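Local coordinates for protein pyridine synthase TbtD (Thermobispora bispora, PDB 5WA4) that probably catalyses the [4+2] aza-cycloaddition that builds the central pyridine ring of the thiopeptide antibiotic thiomuracin, working on a precursor whose leader peptide it binds, at residues 22-30 with 46-56; 87-98 with 114-122. All blocks are in the same frame, centred on the assembly; numbering follows the deposited sequence.

Contact 1: residues 22-30 with 46-56; sequences MDDLILDGV and FLRHWRRGPHL
Met22, Asp23, Ile26 and Val30 of helix 22-35 pack against Phe46, Arg48 and Leu56 of the hairpin formed by strands 44-49 and 55-62, joining helix and sheet of a ferredoxin-like βαββαβ fold. The helix runs roughly antiparallel to strand 46-49; the axes of helix 22-30 and strand 46-49 come within 11.3 Å.

Arg48 suits the solvent-near end of this interface: its long extended chain carries the charge past the apolar layer to Asp23. NH2 donates to Asp23 OD1 at 2.8 Å and 157°, with the oxygen lying in the guanidinium plane. The carboxylate is turned 89° against that plane, so this salt bridge is made by one oxygen and one nitrogen rather than by two parallel bonds. Met22 lies alongside, its CG lying over one guanidinium face, near the rim, 3.8 Å from NH1. A chi1 of -171° and the bend at chi2 bring its SD to CG of Leu56, whose side chain slides past it in the opposite direction, and the further bend at chi3 turns CE toward the backbone of His55.

Deeper in, branched residues fill the core. Ile26 crosses Phe46 at about a right angle, CG1 being 3.8 Å from CE1, and the same CG1 meets Leu56 CD1 at 4.0 Å. Leu25 reaches Leu56 tip to tip through CD2. Arg327 of helix 307-328 adds a cation-pi contact to Phe46. Val30 splits its branches, CG1 to Phe46 CD2 (4.1 Å) and CG2 to Leu56 CD1, where the helix widens into a pi-type turn and Leu25 O accepts from both Gly29 N and Val30 N.

Contact 2: residues 87-98 with 114-122; sequences PSPGMADPSAFL and LMPWSPDNT
The long connection from helix 64-85 to strand 123-128 is tied together here: the loops on either side of helix 98-107 meet through Pro94 on Trp117 and through Ser88 on Asp120 and Asn121. Pro94 lays CB over the five-membered ring of Trp117, 3.8 Å from its centroid and 6° off the normal, a CH-pi contact for which the rigid, flat-sided proline ring is well suited. Met91 CB meets the six-membered ring obliquely, 3.7 Å from CZ3, and Phe97 meets it obliquely too. Beyond Pro94, the bent chain of Met115 puts CE against Pro94 CB, while its CG packs on Leu98 CD1 at 3.6 Å.

At the other end the chemistry turns polar. Asn121 occupies the third position of a type II turn, where its positive phi is tolerated, and its amide grips one backbone residue twice: OD1 accepts from Ser88 N, and ND2 donates to Ser88 O at 3.0 Å and 166°, on a lone pair. Ser88 OG donates to the syn lone pair of Asp120 OD2 (2.6 Å) and also bonds Ala19 N. Paired donors and acceptors thus fix the register of two irregular loops that have no sheet bonds between them.

Contact 1 closes before contact 2 opens along the chain, and their centres lie about 13 Å apart on the same side of the chain's centre. Contact 1 holds the first helix of the ferredoxin-like unit on the sheet; contact 2 organises the loops that lead from its second helix, by way of helix 98-107, to the edge strand 123-128. They meet at the hairpin turn, where a backbone hydrogen bond runs from Ser118 N to Arg52 O and Gly53 lies against Trp117. Contact 1 is buried and touches no other chain, whereas contact 2 is at the surface, where Phe97 packs on Met91 of a second subunit. The turn thus joins the buried hairpin to loop 114-122, which packs on the 87-98 loop facing that subunit.

Contact 1: residues 22-30 with 46-56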
loop_
_atom_site.group_PDB
_atom_site.type_symbol
_atom_site.label_atom_id
_atom_site.label_comp_id
_atom_site.label_asym_id
_atom_site.label_seq_id
_atom_site.Cartn_x
_atom_site.Cartn_y
_atom_site.Cartn_z
ATOM N N MET E 22 -19.726 -12.460 38.310
ATOM C CA MET E 22 -19.284 -13.639 37.562
ATOM C C MET E 22 -18.268 -14.472 38.349
ATOM O O MET E 22 -18.400 -15.696 38.399
ATOM C CB MET E 22 -18.700 -13.216 36.212
ATOM C CG MET E 22 -18.392 -14.347 35.237
ATOM S SD MET E 22 -19.825 -15.312 34.709
ATOM C CE MET E 22 -20.710 -14.177 33.650
ATOM N N ASP E 23 -17.277 -13.824 38.978
ATOM C CA ASP E 23 -16.274 -14.554 39.794
ATOM C C ASP E 23 -16.950 -15.429 40.865
ATOM O O ASP E 23 -16.347 -16.378 41.370
ATOM C CB ASP E 23 -15.273 -13.590 40.480
ATOM C CG ASP E 23 -14.125 -13.138 39.555
ATOM O OD1 ASP E 23 -14.249 -13.259 38.323
ATOM O OD2 ASP E 23 -13.100 -12.617 40.049
ATOM N N ASP E 24 -18.199 -15.104 41.212
ATOM C CA ASP E 24 -18.914 -15.819 42.271
ATOM C C ASP E 24 -19.641 -17.021 41.717
ATOM O O ASP E 24 -19.666 -18.079 42.348
ATOM C CB ASP E 24 -19.914 -14.902 42.999
ATOM C CG ASP E 24 -19.280 -14.111 44.148
ATOM O OD1 ASP E 24 -18.380 -14.644 44.853
ATOM O OD2 ASP E 24 -19.697 -12.944 44.328
ATOM N N LEU E 25 -20.248 -16.850 40.547
ATOM C CA LEU E 25 -20.899 -17.961 39.862
ATOM C C LEU E 25 -19.893 -19.066 39.589
ATOM O O LEU E 25 -20.220 -20.252 39.653
ATOM C CB LEU E 25 -21.541 -17.495 38.554
ATOM C CG LEU E 25 -21.914 -18.556 37.509
ATOM C CD1 LEU E 25 -22.959 -19.532 38.007
ATOM C CD2 LEU E 25 -22.410 -17.873 36.264
ATOM N N ILE E 26 -18.665 -18.660 39.281
ATOM C CA ILE E 26 -17.587 -19.603 39.029
ATOM C C ILE E 26 -17.370 -20.445 40.279
ATOM O O ILE E 26 -17.544 -21.668 40.241
ATOM C CB ILE E 26 -16.270 -18.870 38.598
ATOM C CG1 ILE E 26 -16.335 -18.480 37.118
ATOM C CG2 ILE E 26 -15.030 -19.724 38.845
ATOM C CD1 ILE E 26 -15.223 -17.561 36.691
ATOM N N LEU E 27 -17.055 -19.784 41.390
ATOM C CA LEU E 27 -16.635 -20.465 42.609
ATOM C C LEU E 27 -17.753 -21.164 43.388
ATOM O O LEU E 27 -17.501 -22.175 44.035
ATOM C CB LEU E 27 -15.942 -19.465 43.530
ATOM C CG LEU E 27 -14.722 -18.779 42.932
ATOM C CD1 LEU E 27 -14.103 -17.789 43.913
ATOM C CD2 LEU E 27 -13.727 -19.833 42.523
ATOM N N ASP E 28 -18.969 -20.624 43.344
ATOM C CA ASP E 28 -20.048 -21.068 44.241
ATOM C C ASP E 28 -21.099 -21.906 43.534
ATOM O O ASP E 28 -21.898 -22.592 44.173
ATOM C CB ASP E 28 -20.744 -19.867 44.902
ATOM C CG ASP E 28 -19.821 -19.068 45.815
ATOM O OD1 ASP E 28 -18.712 -19.557 46.138
ATOM O OD2 ASP E 28 -20.222 -17.947 46.222
ATOM N N GLY E 29 -21.120 -21.825 42.210
ATOM C CA GLY E 29 -22.053 -22.605 41.423
ATOM C C GLY E 29 -21.354 -23.594 40.511
ATOM O O GLY E 29 -21.697 -24.775 40.496
ATOM N N VAL E 30 -20.361 -23.136 39.756
ATOM C CA VAL E 30 -19.813 -23.987 38.712
ATOM C C VAL E 30 -18.792 -24.983 39.264
ATOM O O VAL E 30 -18.891 -26.176 38.983
ATOM C CB VAL E 30 -19.187 -23.153 37.575
ATOM C CG1 VAL E 30 -18.416 -24.060 36.626
ATOM C CG2 VAL E 30 -20.276 -22.401 36.816
ATOM N N PHE E 46 -14.559 -24.110 31.541
ATOM C CA PHE E 46 -15.554 -23.087 31.258
ATOM C C PHE E 46 -14.877 -21.891 30.610
ATOM O O PHE E 46 -13.673 -21.677 30.786
ATOM C CB PHE E 46 -16.317 -22.670 32.544
ATOM C CG PHE E 46 -15.421 -22.378 33.725
ATOM C CD1 PHE E 46 -14.996 -21.094 33.991
ATOM C CD2 PHE E 46 -14.987 -23.401 34.556
ATOM C CE1 PHE E 46 -14.169 -20.832 35.064
ATOM C CE2 PHE E 46 -14.150 -23.141 35.637
ATOM C CZ PHE E 46 -13.742 -21.858 35.887
ATOM N N LEU E 47 -15.660 -21.128 29.852
ATOM C CA LEU E 47 -15.215 -19.859 29.293
ATOM C C LEU E 47 -16.256 -18.734 29.472
ATOM O O LEU E 47 -17.482 -18.989 29.476
ATOM C CB LEU E 47 -14.916 -20.022 27.802
ATOM C CG LEU E 47 -13.849 -21.029 27.374
ATOM C CD1 LEU E 47 -13.966 -21.293 25.887
ATOM C CD2 LEU E 47 -12.455 -20.546 27.746
ATOM N N ARG E 48 -15.775 -17.494 29.591
ATOM C CA ARG E 48 -16.668 -16.338 29.502
ATOM C C ARG E 48 -16.828 -15.887 28.066
ATOM O O ARG E 48 -15.886 -15.974 27.281
ATOM C CB ARG E 48 -16.145 -15.166 30.321
ATOM C CG ARG E 48 -15.636 -15.550 31.660
ATOM C CD ARG E 48 -14.914 -14.413 32.276
ATOM N NE ARG E 48 -14.372 -14.786 33.576
ATOM C CZ ARG E 48 -14.388 -13.996 34.647
ATOM N NH1 ARG E 48 -14.972 -12.816 34.573
ATOM N NH2 ARG E 48 -13.842 -14.391 35.796
ATOM N N HIS E 49 -18.009 -15.386 27.736
ATOM C CA HIS E 49 -18.263 -14.756 26.448
ATOM C C HIS E 49 -19.414 -13.716 26.532
ATOM O O HIS E 49 -20.260 -13.782 27.431
ATOM C CB HIS E 49 -18.602 -15.806 25.386
ATOM C CG HIS E 49 -18.395 -15.323 23.985
ATOM N ND1 HIS E 49 -19.402 -14.747 23.241
ATOM C CD2 HIS E 49 -17.289 -15.308 23.201
ATOM C CE1 HIS E 49 -18.927 -14.405 22.053
ATOM N NE2 HIS E 49 -17.649 -14.737 22.003
ATOM N N TRP E 50 -19.441 -12.811 25.546
ATOM C CA TRP E 50 -20.316 -11.650 25.481
ATOM C C TRP E 50 -21.626 -11.822 24.728
ATOM O O TRP E 50 -22.562 -11.050 24.930
ATOM C CB TRP E 50 -19.570 -10.482 24.832
ATOM C CG TRP E 50 -18.943 -10.793 23.494
ATOM C CD1 TRP E 50 -17.670 -11.222 23.276
ATOM C CD2 TRP E 50 -19.560 -10.697 22.188
ATOM N NE1 TRP E 50 -17.448 -11.402 21.936
ATOM C CE2 TRP E 50 -18.579 -11.093 21.245
ATOM C CE3 TRP E 50 -20.831 -10.324 21.736
ATOM C CZ2 TRP E 50 -18.841 -11.124 19.867
ATOM C CZ3 TRP E 50 -21.082 -10.352 20.365
ATOM C CH2 TRP E 50 -20.088 -10.750 19.448
ATOM N N ARG E 51 -21.696 -12.807 23.847
ATOM C CA ARG E 51 -22.759 -12.812 22.861
ATOM C C ARG E 51 -24.107 -13.157 23.460
ATOM O O ARG E 51 -24.246 -14.153 24.173
ATOM C CB ARG E 51 -22.418 -13.779 21.734
ATOM C CG ARG E 51 -23.058 -13.422 20.421
ATOM C CD ARG E 51 -22.881 -14.545 19.441
ATOM N NE ARG E 51 -24.051 -15.400 19.292
ATOM C CZ ARG E 51 -23.967 -16.708 19.101
ATOM N NH1 ARG E 51 -22.770 -17.270 19.073
ATOM N NH2 ARG E 51 -25.067 -17.448 18.958
ATOM N N ARG E 52 -25.092 -12.320 23.158
ATOM C CA ARG E 52 -26.442 -12.449 23.702
ATOM C C ARG E 52 -26.457 -12.283 25.219
ATOM O O ARG E 52 -27.337 -12.815 25.895
ATOM C CB ARG E 52 -27.045 -13.797 23.317
ATOM C CG ARG E 52 -27.028 -14.056 21.835
ATOM C CD ARG E 52 -28.323 -14.706 21.414
ATOM N NE ARG E 52 -28.524 -15.968 22.119
ATOM C CZ ARG E 52 -29.710 -16.546 22.265
ATOM N NH1 ARG E 52 -30.799 -15.945 21.762
ATOM N NH2 ARG E 52 -29.810 -17.704 22.925
ATOM N N GLY E 53 -25.471 -11.557 25.746
ATOM C CA GLY E 53 -25.418 -11.242 27.159
ATOM C C GLY E 53 -24.332 -12.001 27.887
ATOM O O GLY E 53 -24.179 -13.207 27.669
ATOM N N PRO E 54 -23.616 -11.303 28.796
ATOM C CA PRO E 54 -22.481 -11.826 29.560
ATOM C C PRO E 54 -22.839 -13.196 30.071
ATOM O O PRO E 54 -23.860 -13.305 30.746
ATOM C CB PRO E 54 -22.336 -10.835 30.724
ATOM C CG PRO E 54 -23.026 -9.628 30.280
ATOM C CD PRO E 54 -24.152 -10.080 29.413
ATOM N N HIS E 55 -22.072 -14.224 29.727
ATOM C CA HIS E 55 -22.439 -15.564 30.157
ATOM C C HIS E 55 -21.253 -16.450 30.290
ATOM O O HIS E 55 -20.124 -16.015 30.104
ATOM C CB HIS E 55 -23.430 -16.205 29.198
ATOM C CG HIS E 55 -22.884 -16.447 27.829
ATOM N ND1 HIS E 55 -23.121 -15.591 26.775
ATOM C CD2 HIS E 55 -22.146 -17.467 27.328
ATOM C CE1 HIS E 55 -22.534 -16.061 25.688
ATOM N NE2 HIS E 55 -21.943 -17.199 25.994
ATOM N N LEU E 56 -21.526 -17.697 30.652
ATOM C CA LEU E 56 -20.496 -18.704 30.786
ATOM C C LEU E 56 -20.788 -19.813 29.824
ATOM O O LEU E 56 -21.947 -20.167 29.609
ATOM C CB LEU E 56 -20.409 -19.258 32.209
ATOM C CG LEU E 56 -19.643 -18.390 33.200
ATOM C CD1 LEU E 56 -19.145 -19.202 34.402
ATOM C CD2 LEU E 56 -18.493 -17.690 32.472
#

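Contact 2: residues 87-98 with 114-122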
loop_
_atom_site.group_PDB
_atom_site.type_symbol
_atom_site.label_atom_id
_atom_site.label_comp_id
_atom_site.label_asym_id
_atom_site.label_seq_id
_atom_site.Cartn_x
_atom_site.Cartn_y
_atom_site.Cartn_z
ATOM N N PRO E 87 -29.451 -14.492 42.245
ATOM C CA PRO E 87 -29.737 -14.213 40.832
ATOM C C PRO E 87 -29.308 -12.832 40.354
ATOM O O PRO E 87 -29.405 -11.842 41.079
ATOM C CB PRO E 87 -31.260 -14.355 40.746
ATOM C CG PRO E 87 -31.729 -14.036 42.090
ATOM C CD PRO E 87 -30.678 -14.527 43.053
ATOM N N SER E 88 -28.841 -12.797 39.111
ATOM C CA SER E 88 -28.395 -11.580 38.461
ATOM C C SER E 88 -29.555 -10.626 38.292
ATOM O O SER E 88 -30.638 -11.056 37.901
ATOM C CB SER E 88 -27.775 -11.911 37.102
ATOM O OG SER E 88 -27.833 -10.808 36.212
ATOM N N PRO E 89 -29.324 -9.328 38.570
ATOM C CA PRO E 89 -30.316 -8.251 38.448
ATOM C C PRO E 89 -30.890 -8.176 37.054
ATOM O O PRO E 89 -32.102 -8.256 36.846
ATOM C CB PRO E 89 -29.512 -6.979 38.719
ATOM C CG PRO E 89 -28.245 -7.435 39.328
ATOM C CD PRO E 89 -27.974 -8.802 38.812
ATOM N N GLY E 90 -29.977 -8.021 36.102
ATOM C CA GLY E 90 -30.324 -7.763 34.725
ATOM C C GLY E 90 -29.503 -6.586 34.222
ATOM O O GLY E 90 -29.007 -5.762 35.001
ATOM N N MET E 91 -29.323 -6.531 32.911
ATOM C CA MET E 91 -28.701 -5.374 32.290
ATOM C C MET E 91 -29.819 -4.357 32.060
ATOM O O MET E 91 -30.990 -4.736 32.014
ATOM C CB MET E 91 -28.017 -5.762 30.980
ATOM C CG MET E 91 -26.626 -5.190 30.805
ATOM S SD MET E 91 -25.398 -6.088 31.760
ATOM C CE MET E 91 -24.004 -4.957 31.671
ATOM N N ALA E 92 -29.485 -3.081 31.931
ATOM C CA ALA E 92 -30.530 -2.088 31.703
ATOM C C ALA E 92 -31.075 -2.174 30.254
ATOM O O ALA E 92 -32.281 -2.352 30.050
ATOM C CB ALA E 92 -30.014 -0.681 32.013
ATOM N N ASP E 93 -30.192 -2.066 29.258
ATOM C CA ASP E 93 -30.617 -2.106 27.854
ATOM C C ASP E 93 -29.645 -2.914 26.977
ATOM O O ASP E 93 -28.533 -2.448 26.666
ATOM C CB ASP E 93 -30.761 -0.679 27.304
ATOM C CG ASP E 93 -31.168 -0.638 25.829
ATOM O OD1 ASP E 93 -31.396 -1.706 25.210
ATOM O OD2 ASP E 93 -31.232 0.486 25.273
ATOM N N PRO E 94 -30.071 -4.126 26.574
ATOM C CA PRO E 94 -29.324 -4.947 25.614
ATOM C C PRO E 94 -28.892 -4.155 24.390
ATOM O O PRO E 94 -27.695 -4.104 24.100
ATOM C CB PRO E 94 -30.322 -6.044 25.247
ATOM C CG PRO E 94 -31.073 -6.247 26.546
ATOM C CD PRO E 94 -31.250 -4.839 27.094
ATOM N N SER E 95 -29.831 -3.495 23.725
ATOM C CA SER E 95 -29.515 -2.778 22.494
ATOM C C SER E 95 -28.391 -1.736 22.642
ATOM O O SER E 95 -27.748 -1.367 21.664
ATOM C CB SER E 95 -30.769 -2.097 21.962
ATOM O OG SER E 95 -31.191 -1.107 22.883
ATOM N N ALA E 96 -28.149 -1.266 23.856
ATOM C CA ALA E 96 -27.064 -0.317 24.097
ATOM C C ALA E 96 -25.718 -0.926 23.750
ATOM O O ALA E 96 -24.759 -0.213 23.469
ATOM C CB ALA E 96 -27.068 0.145 25.568
ATOM N N PHE E 97 -25.655 -2.256 23.797
ATOM C CA PHE E 97 -24.427 -2.983 23.504
ATOM C C PHE E 97 -24.362 -3.451 22.056
ATOM O O PHE E 97 -23.318 -3.926 21.636
ATOM C CB PHE E 97 -24.268 -4.211 24.418
ATOM C CG PHE E 97 -23.871 -3.885 25.832
ATOM C CD1 PHE E 97 -24.831 -3.563 26.786
ATOM C CD2 PHE E 97 -22.540 -3.911 26.211
ATOM C CE1 PHE E 97 -24.469 -3.280 28.076
ATOM C CE2 PHE E 97 -22.159 -3.622 27.495
ATOM C CZ PHE E 97 -23.125 -3.297 28.437
ATOM N N LEU E 98 -25.458 -3.355 21.302
ATOM C CA LEU E 98 -25.489 -3.949 19.960
ATOM C C LEU E 98 -24.316 -3.436 19.101
ATOM O O LEU E 98 -23.514 -4.237 18.638
ATOM C CB LEU E 98 -26.836 -3.696 19.257
ATOM C CG LEU E 98 -27.075 -4.343 17.882
ATOM C CD1 LEU E 98 -27.013 -5.836 17.998
ATOM C CD2 LEU E 98 -28.410 -3.972 17.313
ATOM N N LEU E 114 -27.061 -11.622 17.610
ATOM C CA LEU E 114 -26.499 -10.735 18.608
ATOM C C LEU E 114 -27.616 -10.246 19.500
ATOM O O LEU E 114 -27.399 -10.008 20.686
ATOM C CB LEU E 114 -25.793 -9.556 17.962
ATOM C CG LEU E 114 -24.654 -9.873 17.001
ATOM C CD1 LEU E 114 -23.991 -8.581 16.518
ATOM C CD2 LEU E 114 -23.627 -10.782 17.684
ATOM N N MET E 115 -28.794 -10.090 18.878
ATOM C CA MET E 115 -30.090 -9.709 19.471
ATOM C C MET E 115 -31.144 -10.742 19.083
ATOM O O MET E 115 -31.082 -11.284 17.980
ATOM C CB MET E 115 -30.560 -8.350 18.949
ATOM C CG MET E 115 -29.925 -7.141 19.572
ATOM S SD MET E 115 -30.420 -6.931 21.286
ATOM C CE MET E 115 -28.799 -7.001 22.032
ATOM N N PRO E 116 -32.132 -11.019 19.953
ATOM C CA PRO E 116 -32.402 -10.715 21.362
ATOM C C PRO E 116 -31.547 -11.540 22.318
ATOM O O PRO E 116 -31.319 -12.712 22.017
ATOM C CB PRO E 116 -33.872 -11.120 21.523
ATOM C CG PRO E 116 -34.437 -11.079 20.154
ATOM C CD PRO E 116 -33.332 -11.565 19.295
ATOM N N TRP E 117 -31.122 -10.971 23.446
ATOM C CA TRP E 117 -30.368 -11.736 24.446
ATOM C C TRP E 117 -31.118 -12.983 24.918
ATOM O O TRP E 117 -32.349 -13.049 24.899
ATOM C CB TRP E 117 -30.016 -10.867 25.665
ATOM C CG TRP E 117 -28.907 -9.872 25.399
ATOM C CD1 TRP E 117 -28.433 -9.496 24.179
ATOM C CD2 TRP E 117 -28.138 -9.139 26.369
ATOM N NE1 TRP E 117 -27.420 -8.577 24.327
ATOM C CE2 TRP E 117 -27.217 -8.345 25.658
ATOM C CE3 TRP E 117 -28.126 -9.091 27.770
ATOM C CZ2 TRP E 117 -26.306 -7.498 26.293
ATOM C CZ3 TRP E 117 -27.211 -8.247 28.408
ATOM C CH2 TRP E 117 -26.315 -7.470 27.669
ATOM N N SER E 118 -30.346 -13.990 25.298
ATOM C CA SER E 118 -30.848 -15.133 26.044
ATOM C C SER E 118 -31.376 -14.625 27.385
ATOM O O SER E 118 -30.869 -13.626 27.912
ATOM C CB SER E 118 -29.729 -16.163 26.236
ATOM O OG SER E 118 -29.964 -17.027 27.327
ATOM N N PRO E 119 -32.405 -15.292 27.934
ATOM C CA PRO E 119 -32.981 -14.965 29.241
ATOM C C PRO E 119 -31.952 -15.002 30.355
ATOM O O PRO E 119 -31.147 -15.931 30.389
ATOM C CB PRO E 119 -34.026 -16.053 29.435
ATOM C CG PRO E 119 -34.429 -16.417 28.042
ATOM C CD PRO E 119 -33.166 -16.349 27.251
ATOM N N ASP E 120 -31.975 -14.015 31.251
ATOM C CA ASP E 120 -30.961 -13.929 32.296
ATOM C C ASP E 120 -31.215 -15.034 33.312
ATOM O O ASP E 120 -32.338 -15.516 33.451
ATOM C CB ASP E 120 -30.972 -12.543 32.947
ATOM C CG ASP E 120 -29.734 -12.269 33.802
ATOM O OD1 ASP E 120 -28.723 -13.002 33.698
ATOM O OD2 ASP E 120 -29.763 -11.280 34.569
ATOM N N ASN E 121 -30.150 -15.474 33.972
ATOM C CA ASN E 121 -30.231 -16.494 35.015
ATOM C C ASN E 121 -30.774 -17.859 34.588
ATOM O O ASN E 121 -31.074 -18.683 35.452
ATOM C CB ASN E 121 -31.083 -15.976 36.182
ATOM C CG ASN E 121 -30.563 -14.686 36.751
ATOM O OD1 ASN E 121 -29.547 -14.669 37.446
ATOM N ND2 ASN E 121 -31.259 -13.588 36.461
ATOM N N THR E 122 -30.907 -18.102 33.282
ATOM C CA THR E 122 -31.300 -19.432 32.791
ATOM C C THR E 122 -30.108 -20.324 32.420
ATOM O O THR E 122 -28.994 -19.842 32.230
ATOM C CB THR E 122 -32.211 -19.342 31.554
ATOM O OG1 THR E 122 -31.561 -18.579 30.532
ATOM C CG2 THR E 122 -33.519 -18.689 31.905
#